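Local atomic coordinates of cytoplasmic protein (Cryptococcus neoformans var. grubii serotype A, PDB entry 7LPO), a protein that probably hydrolyses the beta-glucosidic bond of steryl glucosides, acting as a fungal sterylglucosidase of glycoside hydrolase family 5. Residues A89-A93 with W94-L98; D145-S148 with R149-G153; A283-P286 with A287-L291; S651-L654 with I655-S659. One frame throughout, in Å; residues are numbered along the deposited sequence.

Interaction 1 of 4, residues A89-A93 with W94-L98; sequences ARLKA and WGYNL
W94 folds back along the last helical turn and lays its indole against R90 and L91. CG of W94 stands anti to its own carbonyl carbon (chi1 -77°), which turns the ring back toward the helix. Its CB lies beside the carbonyl oxygens of R90 and L91, and CG comes within 3.5 Å of R90 O, which sits over a ring face. Farther out, CZ3 meets the L91 methyl CD2 at 3.9 Å, while CH2 touches R90 CD at 3.5 Å. R90 CG completes a CH-pi contact, 3.7 Å from the centroid of the six-membered ring and only 15° off its normal, so the arginine's CG lies over that ring, while NE bonds to L654 O and NH1 to Y573 OH. On the five-membered ring, NE1 donates to I655 O.

The backbone evidence for a Schellman motif is clear: G95 has positive phi (92°), Y96 N donates to L91 O at 3.2 Å, and G95 N to K92 O at 2.9 Å. The lysine chain, bent about CB-CG and again about CD-CE, brings K92 NZ to 3.1 Å from Y96 O. One water accepts from K92 NZ and donates to both K92 O and Y96 O, bridging the helix end to the loop leading to strand 98-104.

The motif thus ends helix 83-93 and redirects the chain into strand 98-104. L91 and Y96 both pack on V41 of strand 35-43, N97 pairs with R39 of that strand, and A93 faces L654 and I655 of helix 652-656.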
loop_
_atom_site.group_PDB
_atom_site.type_symbol
_atom_site.label_atom_id
_atom_site.label_comp_id
_atom_site.label_asym_id
_atom_site.label_seq_id
_atom_site.Cartn_x
_atom_site.Cartn_y
_atom_site.Cartn_z
ATOM N N ALA A 89 9.592 10.028 -17.255
ATOM C CA ALA A 89 9.351 11.368 -17.777
ATOM C C ALA A 89 7.902 11.769 -17.566
ATOM O O ALA A 89 7.613 12.895 -17.144
ATOM C CB ALA A 89 9.707 11.429 -19.262
ATOM N N ARG A 90 6.977 10.856 -17.859
ATOM C CA ARG A 90 5.564 11.149 -17.675
ATOM C C ARG A 90 5.273 11.473 -16.218
ATOM O O ARG A 90 4.625 12.477 -15.908
ATOM C CB ARG A 90 4.732 9.960 -18.152
ATOM C CG ARG A 90 3.224 10.194 -18.157
ATOM C CD ARG A 90 2.486 8.994 -18.792
ATOM N NE ARG A 90 2.794 8.837 -20.216
ATOM C CZ ARG A 90 3.467 7.816 -20.742
ATOM N NH1 ARG A 90 3.921 6.827 -19.976
ATOM N NH2 ARG A 90 3.675 7.779 -22.047
ATOM N N LEU A 91 5.759 10.637 -15.304
ATOM C CA LEU A 91 5.499 10.872 -13.890
ATOM C C LEU A 91 6.083 12.207 -13.442
ATOM O O LEU A 91 5.442 12.957 -12.696
ATOM C CB LEU A 91 6.071 9.725 -13.062
ATOM C CG LEU A 91 5.481 8.347 -13.345
ATOM C CD1 LEU A 91 6.212 7.247 -12.579
ATOM C CD2 LEU A 91 3.989 8.323 -13.000
ATOM N N LYS A 92 7.289 12.537 -13.907
ATOM C CA LYS A 92 7.885 13.813 -13.519
ATOM C C LYS A 92 7.115 14.988 -14.113
ATOM O O LYS A 92 6.896 16.002 -13.437
ATOM C CB LYS A 92 9.352 13.867 -13.951
ATOM C CG LYS A 92 10.203 14.807 -13.099
ATOM C CD LYS A 92 10.528 14.157 -11.758
ATOM C CE LYS A 92 11.341 15.075 -10.857
ATOM N NZ LYS A 92 10.522 15.633 -9.743
ATOM N N ALA A 93 6.688 14.867 -15.373
ATOM C CA ALA A 93 5.928 15.931 -16.022
ATOM C C ALA A 93 4.581 16.168 -15.347
ATOM O O ALA A 93 4.027 17.268 -15.460
ATOM C CB ALA A 93 5.723 15.597 -17.504
ATOM N N TRP A 94 4.039 15.158 -14.664
ATOM C CA TRP A 94 2.817 15.296 -13.888
ATOM C C TRP A 94 3.063 15.942 -12.536
ATOM O O TRP A 94 2.119 16.071 -11.747
ATOM C CB TRP A 94 2.158 13.931 -13.680
ATOM C CG TRP A 94 1.419 13.389 -14.872
ATOM C CD1 TRP A 94 0.908 14.102 -15.923
ATOM C CD2 TRP A 94 1.093 12.018 -15.120
ATOM N NE1 TRP A 94 0.283 13.249 -16.813
ATOM C CE2 TRP A 94 0.394 11.967 -16.344
ATOM C CE3 TRP A 94 1.318 10.825 -14.423
ATOM C CZ2 TRP A 94 -0.069 10.774 -16.885
ATOM C CZ3 TRP A 94 0.860 9.630 -14.976
ATOM C CH2 TRP A 94 0.171 9.620 -16.187
ATOM N N GLY A 95 4.299 16.358 -12.259
ATOM C CA GLY A 95 4.629 17.048 -11.032
ATOM C C GLY A 95 5.081 16.161 -9.894
ATOM O O GLY A 95 5.391 16.676 -8.815
ATOM N N TYR A 96 5.147 14.851 -10.095
ATOM C CA TYR A 96 5.498 13.943 -9.011
ATOM C C TYR A 96 6.990 13.990 -8.714
ATOM O O TYR A 96 7.816 14.135 -9.617
ATOM C CB TYR A 96 5.068 12.526 -9.363
ATOM C CG TYR A 96 3.566 12.394 -9.514
ATOM C CD1 TYR A 96 2.704 13.150 -8.729
ATOM C CD2 TYR A 96 3.013 11.514 -10.429
ATOM C CE1 TYR A 96 1.340 13.041 -8.859
ATOM C CE2 TYR A 96 1.642 11.398 -10.560
ATOM C CZ TYR A 96 0.814 12.166 -9.779
ATOM O OH TYR A 96 -0.549 12.060 -9.914
ATOM N N ASN A 97 7.328 13.904 -7.425
ATOM C CA ASN A 97 8.716 13.841 -6.980
ATOM C C ASN A 97 8.964 12.661 -6.048
ATOM O O ASN A 97 10.009 12.615 -5.384
ATOM C CB ASN A 97 9.114 15.145 -6.282
ATOM C CG ASN A 97 8.161 15.517 -5.150
ATOM O OD1 ASN A 97 7.270 14.744 -4.795
ATOM N ND2 ASN A 97 8.348 16.704 -4.579
ATOM N N LEU A 98 8.037 11.709 -5.979
ATOM C CA LEU A 98 8.102 10.628 -5.008
ATOM C C LEU A 98 7.663 9.327 -5.658
ATOM O O LEU A 98 6.745 9.305 -6.482
ATOM C CB LEU A 98 7.210 10.923 -3.795
ATOM C CG LEU A 98 7.029 9.825 -2.747
ATOM C CD1 LEU A 98 8.248 9.739 -1.863
ATOM C CD2 LEU A 98 5.779 10.103 -1.918
HETATM O O HOH W 1 8.103 16.718 -10.859
#

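Interaction 2 of 4, residues D145-S148 with R149-G153; sequences DVWS and RFTGG
The loop that follows strand 137-143, in a domain whose sequence family belongs to the TIM-barrel clan, is held in shape by a relay of two hydroxyls, those of S148 and T151. S148 OG donates to T151 OG1 at 2.8 Å, and T151 OG1 in turn donates to V146 O, also at 2.8 Å and in the carbonyl plane. The threonine hydroxyl reaches both partners because chi1 of 45° sets it between its own N and carbonyl carbon; there it also lies at the edge of the W147 ring, near its plane.

S148 O is gripped twice: T151 N at 3.1 Å and G153 N at 2.9 Å approach from opposite faces of its plane. Beside these bonds, V146 CG2 presses on the G152-G153 peptide, 3.4 Å from G153 N, and D145 O receives a CA-H contact from G153. The D145 side chain is about 4 Å from a bound Tris molecule, and its OD2 is held by H143, K48 (a salt bridge) and S154.

All the touching residues are buried, so the chain of hydroxyls supplies polar partners inside the protein. Each link would be expected to polarise the next, and V146 O, which also accepts from N208 ND2, ties the relay to helix 206-221.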
loop_
_atom_site.group_PDB
_atom_site.type_symbol
_atom_site.label_atom_id
_atom_site.label_comp_id
_atom_site.label_asym_id
_atom_site.label_seq_id
_atom_site.Cartn_x
_atom_site.Cartn_y
_atom_site.Cartn_z
ATOM N N ASP A 145 0.396 -9.059 -0.073
ATOM C CA ASP A 145 -1.051 -9.042 0.059
ATOM C C ASP A 145 -1.469 -10.460 0.402
ATOM O O ASP A 145 -1.091 -11.398 -0.303
ATOM C CB ASP A 145 -1.742 -8.576 -1.228
ATOM C CG ASP A 145 -1.358 -7.175 -1.618
ATOM O OD1 ASP A 145 -1.878 -6.223 -0.985
ATOM O OD2 ASP A 145 -0.541 -7.024 -2.556
ATOM N N VAL A 146 -2.221 -10.610 1.490
ATOM C CA VAL A 146 -2.688 -11.899 1.996
ATOM C C VAL A 146 -1.583 -12.946 1.917
ATOM O O VAL A 146 -1.795 -14.071 1.444
ATOM C CB VAL A 146 -3.970 -12.353 1.270
ATOM C CG1 VAL A 146 -5.114 -11.404 1.626
ATOM C CG2 VAL A 146 -3.801 -12.389 -0.223
ATOM N N TRP A 147 -0.411 -12.552 2.419
ATOM C CA TRP A 147 0.795 -13.353 2.622
ATOM C C TRP A 147 1.594 -13.616 1.352
ATOM O O TRP A 147 2.810 -13.389 1.347
ATOM C CB TRP A 147 0.489 -14.699 3.288
ATOM C CG TRP A 147 1.760 -15.482 3.566
ATOM C CD1 TRP A 147 2.192 -16.592 2.913
ATOM C CD2 TRP A 147 2.773 -15.173 4.534
ATOM N NE1 TRP A 147 3.404 -17.000 3.413
ATOM C CE2 TRP A 147 3.783 -16.145 4.409
ATOM C CE3 TRP A 147 2.927 -14.160 5.487
ATOM C CZ2 TRP A 147 4.924 -16.144 5.208
ATOM C CZ3 TRP A 147 4.050 -14.166 6.286
ATOM C CH2 TRP A 147 5.039 -15.151 6.142
ATOM N N SER A 148 0.948 -14.099 0.290
ATOM C CA SER A 148 1.684 -14.502 -0.906
ATOM C C SER A 148 0.737 -14.700 -2.079
ATOM O O SER A 148 -0.474 -14.824 -1.900
ATOM C CB SER A 148 2.462 -15.802 -0.666
ATOM O OG SER A 148 1.570 -16.867 -0.387
ATOM N N ARG A 149 1.314 -14.755 -3.286
ATOM C CA ARG A 149 0.527 -15.113 -4.471
ATOM C C ARG A 149 -0.165 -16.461 -4.292
ATOM O O ARG A 149 -1.297 -16.660 -4.748
ATOM C CB ARG A 149 1.414 -15.183 -5.714
ATOM C CG ARG A 149 2.022 -13.886 -6.172
ATOM C CD ARG A 149 2.658 -14.036 -7.555
ATOM N NE ARG A 149 3.769 -14.998 -7.585
ATOM C CZ ARG A 149 3.898 -15.975 -8.481
ATOM N NH1 ARG A 149 2.988 -16.147 -9.426
ATOM N NH2 ARG A 149 4.948 -16.785 -8.435
ATOM N N PHE A 150 0.515 -17.408 -3.653
ATOM C CA PHE A 150 0.006 -18.765 -3.474
ATOM C C PHE A 150 -1.111 -18.840 -2.450
ATOM O O PHE A 150 -1.765 -19.881 -2.361
ATOM C CB PHE A 150 1.204 -19.653 -3.119
ATOM C CG PHE A 150 2.417 -19.316 -3.949
ATOM C CD1 PHE A 150 2.464 -19.662 -5.290
ATOM C CD2 PHE A 150 3.452 -18.569 -3.422
ATOM C CE1 PHE A 150 3.524 -19.310 -6.070
ATOM C CE2 PHE A 150 4.523 -18.208 -4.204
ATOM C CZ PHE A 150 4.561 -18.577 -5.532
ATOM N N THR A 151 -1.368 -17.754 -1.713
ATOM C CA THR A 151 -2.494 -17.680 -0.793
ATOM C C THR A 151 -3.431 -16.531 -1.151
ATOM O O THR A 151 -4.210 -16.084 -0.303
ATOM C CB THR A 151 -2.015 -17.563 0.655
ATOM O OG1 THR A 151 -0.956 -16.609 0.763
ATOM C CG2 THR A 151 -1.490 -18.907 1.129
ATOM N N GLY A 152 -3.370 -16.054 -2.395
ATOM C CA GLY A 152 -4.385 -15.175 -2.957
ATOM C C GLY A 152 -3.912 -13.792 -3.346
ATOM O O GLY A 152 -4.751 -12.966 -3.740
ATOM N N GLY A 153 -2.620 -13.481 -3.238
ATOM C CA GLY A 153 -2.177 -12.109 -3.384
ATOM C C GLY A 153 -0.775 -11.901 -3.912
ATOM O O GLY A 153 -0.527 -12.010 -5.117
#

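Interaction 3 of 4, residues A283-P286 with A287-L291; sequences AVIP and AEQQL
I285 makes the first contact along 283-286: its CG2 methyl, anti to the backbone N, lies 3.5 Å from Q289 OE1 and 3.7 Å from Q289 CD. The branch therefore rests against the amide end of the glutamine. Next comes P286, which meets two side chains with different ring atoms. Its CB is 3.0 Å from E288 OE1, a tight approach that follows from the bend of the glutamate at chi2 (66°), curling the carboxylate back over the proline. P286 CG faces Q289 CB at 4.0 Å.

The carbonyl of P286 accepts from Q289 N at 3.1 Å, the donor standing well above the carbonyl plane. Q289 then runs extended beyond CG, passing across P286 toward I285, and its NE2 donates to L291 O at 3.1 Å. That bond is nearly straight, 170° at the hydrogen, with the acceptor close to the amide plane, so it fixes how the amide is rotated against I285. Q289 also packs on T204 of another loop.

The segments lie at the surface in the loop between strands 263-267 and 294-295. There the helical backbone angles of A287 and E288, together with the P286 O to Q289 N bond, define a type I beta turn.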
loop_
_atom_site.group_PDB
_atom_site.type_symbol
_atom_site.label_atom_id
_atom_site.label_comp_id
_atom_site.label_asym_id
_atom_site.label_seq_id
_atom_site.Cartn_x
_atom_site.Cartn_y
_atom_site.Cartn_z
ATOM N N ALA A 283 -15.891 -19.246 17.319
ATOM C CA ALA A 283 -17.116 -19.807 16.769
ATOM C C ALA A 283 -17.895 -18.812 15.918
ATOM O O ALA A 283 -18.916 -19.182 15.334
ATOM C CB ALA A 283 -18.010 -20.322 17.899
ATOM N N VAL A 284 -17.446 -17.569 15.817
ATOM C CA VAL A 284 -18.201 -16.554 15.100
ATOM C C VAL A 284 -17.263 -15.625 14.347
ATOM O O VAL A 284 -16.097 -15.455 14.712
ATOM C CB VAL A 284 -19.091 -15.738 16.064
ATOM C CG1 VAL A 284 -20.104 -16.634 16.754
ATOM C CG2 VAL A 284 -18.229 -15.030 17.098
ATOM N N ILE A 285 -17.787 -15.030 13.282
ATOM C CA ILE A 285 -17.176 -13.870 12.644
ATOM C C ILE A 285 -17.779 -12.624 13.286
ATOM O O ILE A 285 -19.007 -12.459 13.248
ATOM C CB ILE A 285 -17.421 -13.868 11.131
ATOM C CG1 ILE A 285 -16.551 -14.924 10.442
ATOM C CG2 ILE A 285 -17.138 -12.479 10.555
ATOM C CD1 ILE A 285 -17.024 -15.293 9.065
ATOM N N PRO A 286 -16.977 -11.733 13.858
ATOM C CA PRO A 286 -17.556 -10.560 14.522
ATOM C C PRO A 286 -18.194 -9.608 13.525
ATOM O O PRO A 286 -17.730 -9.451 12.392
ATOM C CB PRO A 286 -16.356 -9.914 15.221
ATOM C CG PRO A 286 -15.157 -10.377 14.456
ATOM C CD PRO A 286 -15.502 -11.727 13.869
ATOM N N ALA A 287 -19.283 -8.962 13.962
ATOM C CA ALA A 287 -19.898 -7.929 13.137
ATOM C C ALA A 287 -18.930 -6.788 12.859
ATOM O O ALA A 287 -19.120 -6.044 11.891
ATOM C CB ALA A 287 -21.160 -7.381 13.807
ATOM N N GLU A 288 -17.895 -6.647 13.685
ATOM C CA GLU A 288 -16.932 -5.566 13.531
ATOM C C GLU A 288 -15.963 -5.820 12.380
ATOM O O GLU A 288 -15.425 -4.861 11.810
ATOM C CB GLU A 288 -16.171 -5.375 14.848
ATOM C CG GLU A 288 -17.055 -5.042 16.064
ATOM C CD GLU A 288 -17.988 -6.183 16.477
ATOM O OE1 GLU A 288 -17.730 -7.345 16.093
ATOM O OE2 GLU A 288 -18.987 -5.918 17.177
ATOM N N GLN A 289 -15.716 -7.089 12.033
ATOM C CA GLN A 289 -14.905 -7.423 10.867
ATOM C C GLN A 289 -15.553 -6.787 9.645
ATOM O O GLN A 289 -16.635 -7.206 9.230
ATOM C CB GLN A 289 -14.781 -8.939 10.705
ATOM C CG GLN A 289 -14.078 -9.373 9.433
ATOM C CD GLN A 289 -13.986 -10.897 9.290
ATOM O OE1 GLN A 289 -13.709 -11.619 10.250
ATOM N NE2 GLN A 289 -14.224 -11.382 8.084
ATOM N N GLN A 290 -14.921 -5.770 9.066
ATOM C CA GLN A 290 -15.616 -4.961 8.070
ATOM C C GLN A 290 -15.622 -5.588 6.682
ATOM O O GLN A 290 -16.461 -5.213 5.855
ATOM C CB GLN A 290 -14.992 -3.562 8.002
ATOM C CG GLN A 290 -16.004 -2.413 7.865
ATOM C CD GLN A 290 -17.181 -2.515 8.831
ATOM O OE1 GLN A 290 -17.005 -2.509 10.051
ATOM N NE2 GLN A 290 -18.389 -2.614 8.281
ATOM N N LEU A 291 -14.729 -6.538 6.408
ATOM C CA LEU A 291 -14.637 -7.169 5.098
ATOM C C LEU A 291 -15.200 -8.586 5.166
ATOM O O LEU A 291 -14.553 -9.506 5.677
ATOM C CB LEU A 291 -13.198 -7.183 4.603
ATOM C CG LEU A 291 -13.034 -7.733 3.189
ATOM C CD1 LEU A 291 -14.095 -7.173 2.270
ATOM C CD2 LEU A 291 -11.639 -7.439 2.658
#

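Interaction 4 of 4, residues S651-L654 with I655-S659; sequences SPTL and ILDGS
The backbone from S651 to S659 makes a short helix, 652-656, whose last residue, L656, also opens a type II beta turn: P652 O receives only weak bonds, from I655 N and L656 N, whereas D657 N gives T653 O a better-formed one at 3.0 Å with 152° at the hydrogen, and G658 holds the positive phi (91°) that the third position of the turn needs.

Among the side chains, S651 caps the first turn, its OG accepting from T653 N at 3.1 Å. At the other end S659 OG donates to L656 O at 2.7 Å, from the same face of the carbonyl plane as S659 N. T653 and D657 lie side by side. The methyl CG2 of T653 touches D657 CB at 3.5 Å, and D657 CB also rests 3.2 Å from T653 O. The carboxylate beyond is bound elsewhere, OD1 accepting from E599 N. I655 places CG1 between its own N and carbonyl carbon (chi1 54°), which sets that carbon 3.3 Å from P652 O, while L656 CD1 meets P652 CB at 4.2 Å. A water donating to L654 O and D657 O spans the last helical turn and the residue after it.

L654 sits on L86 of helix 83-93, and I655 reaches F713 and V714 of helix 713-716. P652 packs on L730. Beyond the helix, D657 O and G658 bond to the loop of W593 and S594.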
loop_
_atom_site.group_PDB
_atom_site.type_symbol
_atom_site.label_atom_id
_atom_site.label_comp_id
_atom_site.label_asym_id
_atom_site.label_seq_id
_atom_site.Cartn_x
_atom_site.Cartn_y
_atom_site.Cartn_z
ATOM N N SER A 651 5.784 17.123 -25.667
ATOM C CA SER A 651 4.489 17.093 -26.327
ATOM C C SER A 651 3.373 16.884 -25.310
ATOM O O SER A 651 3.561 16.186 -24.307
ATOM C CB SER A 651 4.458 15.969 -27.357
ATOM O OG SER A 651 3.155 15.770 -27.861
ATOM N N PRO A 652 2.196 17.480 -25.522
ATOM C CA PRO A 652 1.056 17.140 -24.653
ATOM C C PRO A 652 0.758 15.650 -24.632
ATOM O O PRO A 652 0.170 15.158 -23.661
ATOM C CB PRO A 652 -0.120 17.935 -25.245
ATOM C CG PRO A 652 0.426 18.787 -26.326
ATOM C CD PRO A 652 1.889 18.534 -26.505
ATOM N N THR A 653 1.150 14.917 -25.674
ATOM C CA THR A 653 0.884 13.483 -25.721
ATOM C C THR A 653 1.518 12.744 -24.550
ATOM O O THR A 653 0.973 11.737 -24.090
ATOM C CB THR A 653 1.396 12.911 -27.043
ATOM O OG1 THR A 653 0.603 13.436 -28.114
ATOM C CG2 THR A 653 1.314 11.392 -27.058
ATOM N N LEU A 654 2.671 13.213 -24.066
ATOM C CA LEU A 654 3.304 12.574 -22.918
ATOM C C LEU A 654 2.392 12.599 -21.696
ATOM O O LEU A 654 2.240 11.590 -20.995
ATOM C CB LEU A 654 4.629 13.264 -22.600
ATOM C CG LEU A 654 5.362 12.758 -21.358
ATOM C CD1 LEU A 654 5.904 11.357 -21.581
ATOM C CD2 LEU A 654 6.487 13.722 -20.989
ATOM N N ILE A 655 1.782 13.751 -21.416
ATOM C CA ILE A 655 1.012 13.894 -20.183
ATOM C C ILE A 655 -0.463 13.569 -20.347
ATOM O O ILE A 655 -1.196 13.548 -19.346
ATOM C CB ILE A 655 1.156 15.319 -19.612
ATOM C CG1 ILE A 655 0.786 16.377 -20.661
ATOM C CG2 ILE A 655 2.586 15.556 -19.116
ATOM C CD1 ILE A 655 0.880 17.790 -20.156
ATOM N N LEU A 656 -0.923 13.297 -21.551
ATOM C CA LEU A 656 -2.335 13.013 -21.767
ATOM C C LEU A 656 -2.602 11.631 -22.330
ATOM O O LEU A 656 -3.553 10.969 -21.904
ATOM C CB LEU A 656 -2.952 14.047 -22.723
ATOM C CG LEU A 656 -2.935 15.514 -22.314
ATOM C CD1 LEU A 656 -3.540 16.360 -23.432
ATOM C CD2 LEU A 656 -3.680 15.703 -21.008
ATOM N N ASP A 657 -1.818 11.184 -23.303
ATOM C CA ASP A 657 -2.163 9.981 -24.050
ATOM C C ASP A 657 -1.919 8.736 -23.205
ATOM O O ASP A 657 -0.803 8.517 -22.721
ATOM C CB ASP A 657 -1.357 9.924 -25.339
ATOM C CG ASP A 657 -1.890 8.911 -26.315
ATOM O OD1 ASP A 657 -3.120 8.851 -26.488
ATOM O OD2 ASP A 657 -1.077 8.181 -26.907
ATOM N N GLY A 658 -2.960 7.915 -23.045
ATOM C CA GLY A 658 -2.923 6.774 -22.161
ATOM C C GLY A 658 -3.393 7.046 -20.746
ATOM O O GLY A 658 -3.656 6.087 -20.010
ATOM N N SER A 659 -3.506 8.315 -20.344
ATOM C CA SER A 659 -3.938 8.665 -18.999
ATOM C C SER A 659 -5.454 8.548 -18.860
ATOM O O SER A 659 -6.200 8.705 -19.827
ATOM C CB SER A 659 -3.494 10.090 -18.658
ATOM O OG SER A 659 -4.341 11.040 -19.291
HETATM O O HOH W 2 1.972 9.472 -23.599
HETATM O O HOH W 3 -0.249 10.249 -20.431
#

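All four contacts are local and follow one another in series, so none nests in or crosses another. From the N terminus, interaction 1 turns helix 83-93 into strand 98-104, and interaction 2 shapes the loop after strand 137-143. Interaction 3 then closes a surface turn before strand 294-295, its nearest atoms about 8 Å from those of interaction 2 without touching. Interaction 4 comes far later, yet meets interaction 1 through probable hydrogen bonds from R90 NE to L654 O and W94 NE1 to I655 O, with A93 CB 3.5 Å from I655 CG2. This pairing ties the late helix 652-656 to the early helix 83-93, on the side of the chain's centre opposite to interaction 3.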